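Tyrosine--tRNA ligase (Pyrococcus horikoshii, PDB 2CYC) probably catalyses the ATP-dependent attachment of tyrosine to tRNA(Tyr) in two steps, by way of a tyrosyl-AMP intermediate. Local coordinates at residues A[1-6]-A[23-28]; A[106-111]-A[351-356]; A[224-229]-A[293-298]. All blocks are in the same frame, centred on the assembly; numbering follows the deposited sequence.

Interaction 1 (A[1-6]-A[23-28]); sequences MDIEER and NLRHLF
Arg-6 bends across the ring of Phe-28 and covers it at two points along its chain. The pair joins helix 3-11 to helix 21-30. In sequence these two helices flank strand 15-19, which pairs antiparallel with strand 214-223 of the main sheet. Near the backbone, CB of Arg-6 sits over the Phe-28 face in a CH-pi contact, 4.0 Å from the ring centroid. The chain starts with CG anti to the carbonyl carbon (chi1 -63°), then turns at chi2 and chi3 and comes back to the ring. Its guanidinium is tilted 30° from the ring plane, and Phe-28 CD2 lies over one of its faces, 3.3 Å from Arg-6 NH2. Arg-6 NH1 hydrogen-bonds the carbonyl O of Ala-64, which gives the head a polar anchor beyond the ring, while Leu-34 touches both residues. Ile-3 comes in obliquely beside the ring, with CD1 3.6 Å from Phe-28 CB. The same methyl lies 3.9 Å from CG of Arg-25, whose polar end makes a salt bridge to Glu-29. No direct hydrogen bond crosses, but a water may bridge the segments: it lies in the guanidinium plane, a short 2.5 Å from Arg-6 NH2, and donates only a weak bond to Phe-28 O.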
loop_
_atom_site.group_PDB
_atom_site.type_symbol
_atom_site.label_atom_id
_atom_site.label_comp_id
_atom_site.label_asym_id
_atom_site.label_seq_id
_atom_site.Cartn_x
_atom_site.Cartn_y
_atom_site.Cartn_z
ATOM N N MET A 1 0.803 34.785 -23.171
ATOM C CA MET A 1 0.432 36.030 -22.447
ATOM C C MET A 1 1.487 36.353 -21.402
ATOM O O MET A 1 2.286 35.490 -21.026
ATOM C CB MET A 1 -0.957 35.899 -21.781
ATOM C CG MET A 1 -1.121 34.778 -20.765
ATOM S SD MET A 1 -2.580 34.941 -19.636
ATOM C CE MET A 1 -3.961 34.843 -20.766
ATOM N N ASP A 2 1.505 37.603 -20.950
ATOM C CA ASP A 2 2.473 38.036 -19.948
ATOM C C ASP A 2 2.446 37.123 -18.708
ATOM O O ASP A 2 1.381 36.736 -18.221
ATOM C CB ASP A 2 2.178 39.486 -19.545
ATOM C CG ASP A 2 3.300 40.100 -18.731
ATOM O OD1 ASP A 2 3.401 39.802 -17.521
ATOM O OD2 ASP A 2 4.095 40.871 -19.313
ATOM N N ILE A 3 3.623 36.780 -18.201
ATOM C CA ILE A 3 3.711 35.915 -17.034
ATOM C C ILE A 3 2.928 36.459 -15.826
ATOM O O ILE A 3 2.406 35.687 -15.018
ATOM C CB ILE A 3 5.190 35.680 -16.651
ATOM C CG1 ILE A 3 5.287 34.583 -15.587
ATOM C CG2 ILE A 3 5.825 36.985 -16.176
ATOM C CD1 ILE A 3 6.693 34.069 -15.393
ATOM N N GLU A 4 2.832 37.784 -15.716
ATOM C CA GLU A 4 2.109 38.405 -14.608
ATOM C C GLU A 4 0.617 38.072 -14.682
ATOM O O GLU A 4 -0.025 37.774 -13.677
ATOM C CB GLU A 4 2.317 39.920 -14.637
ATOM C CG GLU A 4 1.613 40.666 -13.524
ATOM C CD GLU A 4 2.014 42.141 -13.462
ATOM O OE1 GLU A 4 1.473 42.861 -12.605
ATOM O OE2 GLU A 4 2.868 42.578 -14.264
ATOM N N GLU A 5 0.075 38.122 -15.888
ATOM C CA GLU A 5 -1.321 37.806 -16.115
ATOM C C GLU A 5 -1.574 36.308 -15.899
ATOM O O GLU A 5 -2.639 35.913 -15.409
ATOM C CB GLU A 5 -1.704 38.218 -17.534
ATOM C CG GLU A 5 -3.125 37.898 -17.921
ATOM C CD GLU A 5 -3.512 38.540 -19.249
ATOM O OE1 GLU A 5 -4.612 38.231 -19.763
ATOM O OE2 GLU A 5 -2.716 39.357 -19.771
ATOM N N ARG A 6 -0.595 35.475 -16.252
ATOM C CA ARG A 6 -0.737 34.021 -16.068
ATOM C C ARG A 6 -0.774 33.690 -14.574
ATOM O O ARG A 6 -1.596 32.895 -14.120
ATOM C CB ARG A 6 0.431 33.271 -16.723
ATOM C CG ARG A 6 0.481 33.456 -18.232
ATOM C CD ARG A 6 0.468 32.110 -18.950
ATOM N NE ARG A 6 1.815 31.606 -19.065
ATOM C CZ ARG A 6 2.158 30.404 -19.511
ATOM N NH1 ARG A 6 1.251 29.512 -19.902
ATOM N NH2 ARG A 6 3.439 30.107 -19.587
ATOM N N ASN A 23 7.685 28.986 -7.136
ATOM C CA ASN A 23 7.896 27.818 -7.988
ATOM C C ASN A 23 7.012 27.906 -9.234
ATOM O O ASN A 23 7.412 27.495 -10.327
ATOM C CB ASN A 23 7.609 26.518 -7.228
ATOM C CG ASN A 23 8.022 25.282 -8.024
ATOM O OD1 ASN A 23 7.345 24.252 -8.000
ATOM N ND2 ASN A 23 9.146 25.383 -8.727
ATOM N N LEU A 24 5.814 28.461 -9.067
ATOM C CA LEU A 24 4.884 28.623 -10.179
ATOM C C LEU A 24 5.512 29.512 -11.245
ATOM O O LEU A 24 5.486 29.196 -12.437
ATOM C CB LEU A 24 3.575 29.256 -9.685
ATOM C CG LEU A 24 2.556 29.674 -10.753
ATOM C CD1 LEU A 24 1.963 28.438 -11.440
ATOM C CD2 LEU A 24 1.456 30.505 -10.094
ATOM N N ARG A 25 6.065 30.639 -10.805
ATOM C CA ARG A 25 6.702 31.585 -11.709
ATOM C C ARG A 25 7.880 30.904 -12.398
ATOM O O ARG A 25 8.097 31.066 -13.595
ATOM C CB ARG A 25 7.170 32.815 -10.926
ATOM C CG ARG A 25 7.982 33.820 -11.741
ATOM C CD ARG A 25 8.257 35.049 -10.898
ATOM N NE ARG A 25 9.263 35.926 -11.478
ATOM C CZ ARG A 25 9.686 37.041 -10.890
ATOM N NH1 ARG A 25 10.606 37.788 -11.474
ATOM N NH2 ARG A 25 9.182 37.403 -9.714
ATOM N N HIS A 26 8.636 30.139 -11.623
ATOM C CA HIS A 26 9.770 29.399 -12.143
ATOM C C HIS A 26 9.288 28.474 -13.268
ATOM O O HIS A 26 9.875 28.445 -14.352
ATOM C CB HIS A 26 10.402 28.582 -11.012
ATOM C CG HIS A 26 11.525 27.695 -11.451
ATOM N ND1 HIS A 26 12.660 28.178 -12.066
ATOM C CD2 HIS A 26 11.693 26.356 -11.346
ATOM C CE1 HIS A 26 13.481 27.175 -12.319
ATOM N NE2 HIS A 26 12.919 26.058 -11.891
ATOM N N LEU A 27 8.215 27.724 -13.015
ATOM C CA LEU A 27 7.690 26.824 -14.039
ATOM C C LEU A 27 7.289 27.578 -15.306
ATOM O O LEU A 27 7.544 27.108 -16.410
ATOM C CB LEU A 27 6.487 26.032 -13.517
ATOM C CG LEU A 27 6.730 25.073 -12.347
ATOM C CD1 LEU A 27 5.541 24.124 -12.229
ATOM C CD2 LEU A 27 8.009 24.285 -12.570
ATOM N N PHE A 28 6.644 28.733 -15.148
ATOM C CA PHE A 28 6.240 29.529 -16.304
ATOM C C PHE A 28 7.469 29.986 -17.084
ATOM O O PHE A 28 7.528 29.840 -18.306
ATOM C CB PHE A 28 5.432 30.760 -15.868
ATOM C CG PHE A 28 3.971 30.474 -15.589
ATOM C CD1 PHE A 28 3.293 31.174 -14.587
ATOM C CD2 PHE A 28 3.269 29.533 -16.337
ATOM C CE1 PHE A 28 1.934 30.939 -14.333
ATOM C CE2 PHE A 28 1.906 29.288 -16.095
ATOM C CZ PHE A 28 1.241 29.996 -15.089
HETATM O O HOH W 1 5.159 28.354 -20.078
#

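Interaction 2 (A[106-111]-A[351-356]); sequences IEVMGG and LEPIRR
Val-108 alone carries the close contacts from its segment to Pro-353 and Ile-354, and it does so as the last residue of its helix. A Schellman motif closes this helix, 87-108. Gly-111 N bonds Ile-106 O and Gly-110 N bonds Glu-107 O. Gly-110 has a positive phi (87°), where a CB would press on the carbonyl O of the residue before. At Gly-111 a CB would run into Ile-106 CG2. On the other side, Pro-353 and Ile-354 belong to the first turn of helix 352-360, so the end of one helix meets the start of another. The contact is purely apolar. Val-108 and Ile-354 cross at about a right angle. Val-108 CG1, anti to the carbonyl carbon (chi1 -59°), is the methyl nearest Ile-354 CG1, at 3.7 Å. The tip, Ile-354 CD1, touches both valine methyls, at 3.9 Å from Val-108 CG1 and 4.0 Å from Val-108 CG2. Pro-353 adds a looser touch, its CB 4.2 Å from Val-108 CG1. Ile-354 also packs on Ile-263. Next to the contact, the Arg-356 guanidinium lies with one face over Pro-353 CA, and its NE makes a salt bridge to Glu-352 OE1, 3.6 Å away in the guanidinium plane.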
loop_
_atom_site.group_PDB
_atom_site.type_symbol
_atom_site.label_atom_id
_atom_site.label_comp_id
_atom_site.label_asym_id
_atom_site.label_seq_id
_atom_site.Cartn_x
_atom_site.Cartn_y
_atom_site.Cartn_z
ATOM N N ILE A 106 -18.137 23.337 -15.293
ATOM C CA ILE A 106 -17.003 24.043 -15.881
ATOM C C ILE A 106 -17.538 25.060 -16.892
ATOM O O ILE A 106 -17.089 26.201 -16.957
ATOM C CB ILE A 106 -16.060 23.047 -16.595
ATOM C CG1 ILE A 106 -15.367 22.163 -15.552
ATOM C CG2 ILE A 106 -15.042 23.795 -17.445
ATOM C CD1 ILE A 106 -14.703 20.943 -16.128
ATOM N N GLU A 107 -18.524 24.635 -17.662
ATOM C CA GLU A 107 -19.117 25.487 -18.668
ATOM C C GLU A 107 -19.777 26.745 -18.099
ATOM O O GLU A 107 -19.520 27.838 -18.594
ATOM C CB GLU A 107 -20.118 24.675 -19.470
ATOM C CG GLU A 107 -20.808 25.425 -20.568
ATOM C CD GLU A 107 -21.742 24.517 -21.326
ATOM O OE1 GLU A 107 -21.244 23.665 -22.094
ATOM O OE2 GLU A 107 -22.970 24.642 -21.136
ATOM N N VAL A 108 -20.610 26.616 -17.066
ATOM C CA VAL A 108 -21.242 27.816 -16.508
ATOM C C VAL A 108 -20.245 28.740 -15.830
ATOM O O VAL A 108 -20.520 29.927 -15.662
ATOM C CB VAL A 108 -22.360 27.501 -15.487
ATOM C CG1 VAL A 108 -23.441 26.651 -16.141
ATOM C CG2 VAL A 108 -21.777 26.825 -14.269
ATOM N N MET A 109 -19.096 28.210 -15.425
ATOM C CA MET A 109 -18.085 29.054 -14.792
ATOM C C MET A 109 -17.164 29.640 -15.861
ATOM O O MET A 109 -16.112 30.196 -15.554
ATOM C CB MET A 109 -17.272 28.263 -13.759
ATOM C CG MET A 109 -18.114 27.767 -12.589
ATOM S SD MET A 109 -19.202 29.079 -11.920
ATOM C CE MET A 109 -18.003 30.070 -10.999
ATOM N N GLY A 110 -17.561 29.498 -17.123
ATOM C CA GLY A 110 -16.773 30.065 -18.206
ATOM C C GLY A 110 -15.636 29.257 -18.795
ATOM O O GLY A 110 -14.846 29.783 -19.579
ATOM N N GLY A 111 -15.524 27.990 -18.419
ATOM C CA GLY A 111 -14.459 27.178 -18.974
ATOM C C GLY A 111 -14.974 26.431 -20.194
ATOM O O GLY A 111 -16.168 26.442 -20.467
ATOM N N LEU A 351 -27.279 28.654 -12.758
ATOM C CA LEU A 351 -27.365 27.216 -12.981
ATOM C C LEU A 351 -28.375 26.717 -14.013
ATOM O O LEU A 351 -28.461 25.506 -14.261
ATOM C CB LEU A 351 -27.634 26.520 -11.637
ATOM C CG LEU A 351 -26.636 26.815 -10.501
ATOM C CD1 LEU A 351 -27.193 26.293 -9.175
ATOM C CD2 LEU A 351 -25.268 26.177 -10.805
ATOM N N GLU A 352 -29.128 27.628 -14.622
ATOM C CA GLU A 352 -30.138 27.214 -15.592
ATOM C C GLU A 352 -29.641 26.266 -16.680
ATOM O O GLU A 352 -30.273 25.247 -16.946
ATOM C CB GLU A 352 -30.812 28.420 -16.258
ATOM C CG GLU A 352 -31.845 27.970 -17.294
ATOM C CD GLU A 352 -32.685 29.092 -17.852
ATOM O OE1 GLU A 352 -33.464 28.819 -18.789
ATOM O OE2 GLU A 352 -32.578 30.236 -17.363
ATOM N N PRO A 353 -28.507 26.586 -17.327
ATOM C CA PRO A 353 -28.009 25.691 -18.381
ATOM C C PRO A 353 -27.853 24.260 -17.892
ATOM O O PRO A 353 -28.074 23.298 -18.637
ATOM C CB PRO A 353 -26.663 26.309 -18.762
ATOM C CG PRO A 353 -26.855 27.773 -18.455
ATOM C CD PRO A 353 -27.600 27.732 -17.138
ATOM N N ILE A 354 -27.470 24.119 -16.631
ATOM C CA ILE A 354 -27.271 22.802 -16.057
ATOM C C ILE A 354 -28.610 22.091 -15.879
ATOM O O ILE A 354 -28.754 20.919 -16.247
ATOM C CB ILE A 354 -26.528 22.915 -14.711
ATOM C CG1 ILE A 354 -25.167 23.590 -14.948
ATOM C CG2 ILE A 354 -26.365 21.537 -14.080
ATOM C CD1 ILE A 354 -24.275 23.703 -13.710
ATOM N N ARG A 355 -29.591 22.793 -15.322
ATOM C CA ARG A 355 -30.909 22.196 -15.138
ATOM C C ARG A 355 -31.474 21.786 -16.499
ATOM O O ARG A 355 -32.006 20.682 -16.654
ATOM C CB ARG A 355 -31.876 23.177 -14.461
ATOM C CG ARG A 355 -31.589 23.457 -12.993
ATOM C CD ARG A 355 -32.797 24.128 -12.326
ATOM N NE ARG A 355 -33.153 25.396 -12.966
ATOM C CZ ARG A 355 -32.491 26.537 -12.798
ATOM N NH1 ARG A 355 -31.428 26.581 -12.000
ATOM N NH2 ARG A 355 -32.884 27.637 -13.437
ATOM N N ARG A 356 -31.348 22.672 -17.488
ATOM C CA ARG A 356 -31.853 22.358 -18.820
ATOM C C ARG A 356 -31.226 21.087 -19.379
ATOM O O ARG A 356 -31.910 20.287 -20.015
ATOM C CB ARG A 356 -31.627 23.523 -19.795
ATOM C CG ARG A 356 -32.751 24.562 -19.748
ATOM C CD ARG A 356 -32.685 25.584 -20.884
ATOM N NE ARG A 356 -31.567 26.524 -20.765
ATOM C CZ ARG A 356 -30.411 26.405 -21.412
ATOM N NH1 ARG A 356 -29.450 27.310 -21.240
ATOM N NH2 ARG A 356 -30.217 25.382 -22.240
#

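Interaction 3 (A[224-229]-A[293-298]); sequences HLLLGL and VEYIIF
Segment 224-229 is an irregular, largely extended loop that passes helix 288-297 where the helix ends in a wider pi-type turn, with Phe-298 N bonded to Val-293 O. The loop leaves strand 214-223 of the class I synthetase catalytic fold and heads for helix 240-250 and the KMSKS region. Its side chains meet the helix through an offset stack of His-224 on Tyr-295. The two rings are nearly parallel, 9° apart, with centroids 3.7 Å from each other. The overlap is deep: His-224 CD2 sits over the centre of the tyrosine ring, and Tyr-295 CE2 sits over the centre of the imidazole. CG anti to the backbone N (chi1 176°) carries the imidazole of His-224 toward the helix, and chi2 of 76° turns it flat onto its partner. His-224 CB follows onto the same ring in a CH-pi contact, 4.0 Å from the Tyr-295 centroid. Glu-294 CG covers the opposite face of Tyr-295. Next along the loop, Leu-226 divides its methyls: CD2 meets Tyr-295 CB at 3.8 Å, and CD1 meets Ile-296 CD1 at 3.8 Å. An alanine at Tyr-295 is likely to leave one face of His-224 without its partner and to open a gap beside Leu-226 CD2. Asp-291 of the same helix takes a hydrogen bond with His-224 NE2 through OD2 and one from Leu-227 N through OD1. Leu-226 also bonds through its backbone to Met-252 of the KMSKS region. The imidazole is thus held flat by the stack and turned by the carboxylate, which would probably favour a protonated NE2 and any positive charge on the ring.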
loop_
_atom_site.group_PDB
_atom_site.type_symbol
_atom_site.label_atom_id
_atom_site.label_comp_id
_atom_site.label_asym_id
_atom_site.label_seq_id
_atom_site.Cartn_x
_atom_site.Cartn_y
_atom_site.Cartn_z
ATOM N N HIS A 224 -10.788 27.739 -2.090
ATOM C CA HIS A 224 -11.614 27.927 -0.909
ATOM C C HIS A 224 -12.731 26.882 -0.814
ATOM O O HIS A 224 -13.321 26.488 -1.827
ATOM C CB HIS A 224 -12.211 29.340 -0.961
ATOM C CG HIS A 224 -13.173 29.642 0.146
ATOM N ND1 HIS A 224 -12.765 29.927 1.432
ATOM C CD2 HIS A 224 -14.525 29.725 0.152
ATOM C CE1 HIS A 224 -13.824 30.178 2.181
ATOM N NE2 HIS A 224 -14.904 30.063 1.428
ATOM N N LEU A 225 -13.007 26.426 0.403
ATOM C CA LEU A 225 -14.078 25.459 0.616
ATOM C C LEU A 225 -15.357 26.206 1.010
ATOM O O LEU A 225 -15.420 26.815 2.074
ATOM C CB LEU A 225 -13.693 24.477 1.723
ATOM C CG LEU A 225 -12.414 23.653 1.538
ATOM C CD1 LEU A 225 -12.200 22.784 2.782
ATOM C CD2 LEU A 225 -12.530 22.781 0.285
ATOM N N LEU A 226 -16.373 26.185 0.154
ATOM C CA LEU A 226 -17.621 26.865 0.489
ATOM C C LEU A 226 -18.284 26.177 1.688
ATOM O O LEU A 226 -18.317 24.949 1.776
ATOM C CB LEU A 226 -18.589 26.855 -0.703
ATOM C CG LEU A 226 -18.223 27.653 -1.961
ATOM C CD1 LEU A 226 -19.310 27.441 -3.015
ATOM C CD2 LEU A 226 -18.096 29.135 -1.626
ATOM N N LEU A 227 -18.812 26.978 2.604
ATOM C CA LEU A 227 -19.492 26.464 3.789
ATOM C C LEU A 227 -20.886 25.956 3.468
ATOM O O LEU A 227 -21.518 26.409 2.511
ATOM C CB LEU A 227 -19.630 27.566 4.840
ATOM C CG LEU A 227 -18.347 28.080 5.483
ATOM C CD1 LEU A 227 -18.665 29.283 6.361
ATOM C CD2 LEU A 227 -17.692 26.953 6.291
ATOM N N GLY A 228 -21.356 24.999 4.264
ATOM C CA GLY A 228 -22.708 24.506 4.090
ATOM C C GLY A 228 -23.596 25.627 4.627
ATOM O O GLY A 228 -23.110 26.507 5.329
ATOM N N LEU A 229 -24.890 25.603 4.321
ATOM C CA LEU A 229 -25.794 26.662 4.765
ATOM C C LEU A 229 -26.357 26.502 6.178
ATOM O O LEU A 229 -27.013 27.410 6.684
ATOM C CB LEU A 229 -26.950 26.791 3.773
ATOM C CG LEU A 229 -26.528 27.120 2.337
ATOM C CD1 LEU A 229 -27.722 27.032 1.397
ATOM C CD2 LEU A 229 -25.903 28.507 2.298
ATOM N N VAL A 293 -21.608 34.622 -1.448
ATOM C CA VAL A 293 -21.633 35.892 -2.171
ATOM C C VAL A 293 -20.200 36.279 -2.560
ATOM O O VAL A 293 -19.938 36.690 -3.682
ATOM C CB VAL A 293 -22.229 37.046 -1.300
ATOM C CG1 VAL A 293 -21.964 38.392 -1.961
ATOM C CG2 VAL A 293 -23.729 36.849 -1.113
ATOM N N GLU A 294 -19.272 36.135 -1.627
ATOM C CA GLU A 294 -17.897 36.497 -1.910
ATOM C C GLU A 294 -17.221 35.629 -2.964
ATOM O O GLU A 294 -16.607 36.150 -3.886
ATOM C CB GLU A 294 -17.048 36.453 -0.638
ATOM C CG GLU A 294 -15.605 36.900 -0.907
ATOM C CD GLU A 294 -14.753 36.947 0.337
ATOM O OE1 GLU A 294 -13.614 37.446 0.249
ATOM O OE2 GLU A 294 -15.212 36.477 1.401
ATOM N N TYR A 295 -17.338 34.310 -2.829
ATOM C CA TYR A 295 -16.678 33.392 -3.753
ATOM C C TYR A 295 -17.395 33.006 -5.044
ATOM O O TYR A 295 -16.759 32.540 -5.982
ATOM C CB TYR A 295 -16.257 32.144 -2.985
ATOM C CG TYR A 295 -15.138 32.452 -2.026
ATOM C CD1 TYR A 295 -13.811 32.461 -2.458
ATOM C CD2 TYR A 295 -15.405 32.801 -0.696
ATOM C CE1 TYR A 295 -12.773 32.812 -1.588
ATOM C CE2 TYR A 295 -14.378 33.157 0.180
ATOM C CZ TYR A 295 -13.066 33.160 -0.273
ATOM O OH TYR A 295 -12.047 33.511 0.586
ATOM N N ILE A 296 -18.708 33.192 -5.098
ATOM C CA ILE A 296 -19.441 32.869 -6.314
ATOM C C ILE A 296 -19.804 34.158 -7.050
ATOM O O ILE A 296 -19.264 34.450 -8.124
ATOM C CB ILE A 296 -20.736 32.053 -6.011
ATOM C CG1 ILE A 296 -20.367 30.718 -5.342
ATOM C CG2 ILE A 296 -21.505 31.787 -7.304
ATOM C CD1 ILE A 296 -21.556 29.792 -5.071
ATOM N N ILE A 297 -20.686 34.951 -6.448
ATOM C CA ILE A 297 -21.143 36.194 -7.064
ATOM C C ILE A 297 -20.034 37.209 -7.383
ATOM O O ILE A 297 -20.042 37.814 -8.454
ATOM C CB ILE A 297 -22.244 36.841 -6.189
ATOM C CG1 ILE A 297 -23.411 35.848 -6.055
ATOM C CG2 ILE A 297 -22.712 38.160 -6.812
ATOM C CD1 ILE A 297 -24.556 36.304 -5.158
ATOM N N PHE A 298 -19.086 37.400 -6.469
ATOM C CA PHE A 298 -17.987 38.332 -6.725
ATOM C C PHE A 298 -16.697 37.584 -7.034
ATOM O O PHE A 298 -15.607 38.013 -6.648
ATOM C CB PHE A 298 -17.763 39.278 -5.532
ATOM C CG PHE A 298 -18.872 40.259 -5.342
ATOM C CD1 PHE A 298 -19.958 39.954 -4.529
ATOM C CD2 PHE A 298 -18.886 41.450 -6.064
ATOM C CE1 PHE A 298 -21.047 40.814 -4.442
ATOM C CE2 PHE A 298 -19.971 42.315 -5.986
ATOM C CZ PHE A 298 -21.055 41.995 -5.175
#

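Overall arrangement
The three contacts are separate, and no two of them touch. Interactions 2 and 3 are the nearest pair, with centres about 17 Å apart and nearest atoms about 5 Å apart. Interaction 2 ties an early segment to a late one, and residues 224-229 and 293-298 meet within the sequence between them. Interaction 1 closes before either begins. Its centre is about 29 Å from that of interaction 2 and about 27 Å from that of interaction 3. Interactions 1 and 2 lie away from the annotated sites. Interaction 3 is closer: the Leu-226 side chain is about 14 Å from the bound tyrosine and about 12 Å from the side chain of Lys-254, a predicted ATP-binding residue.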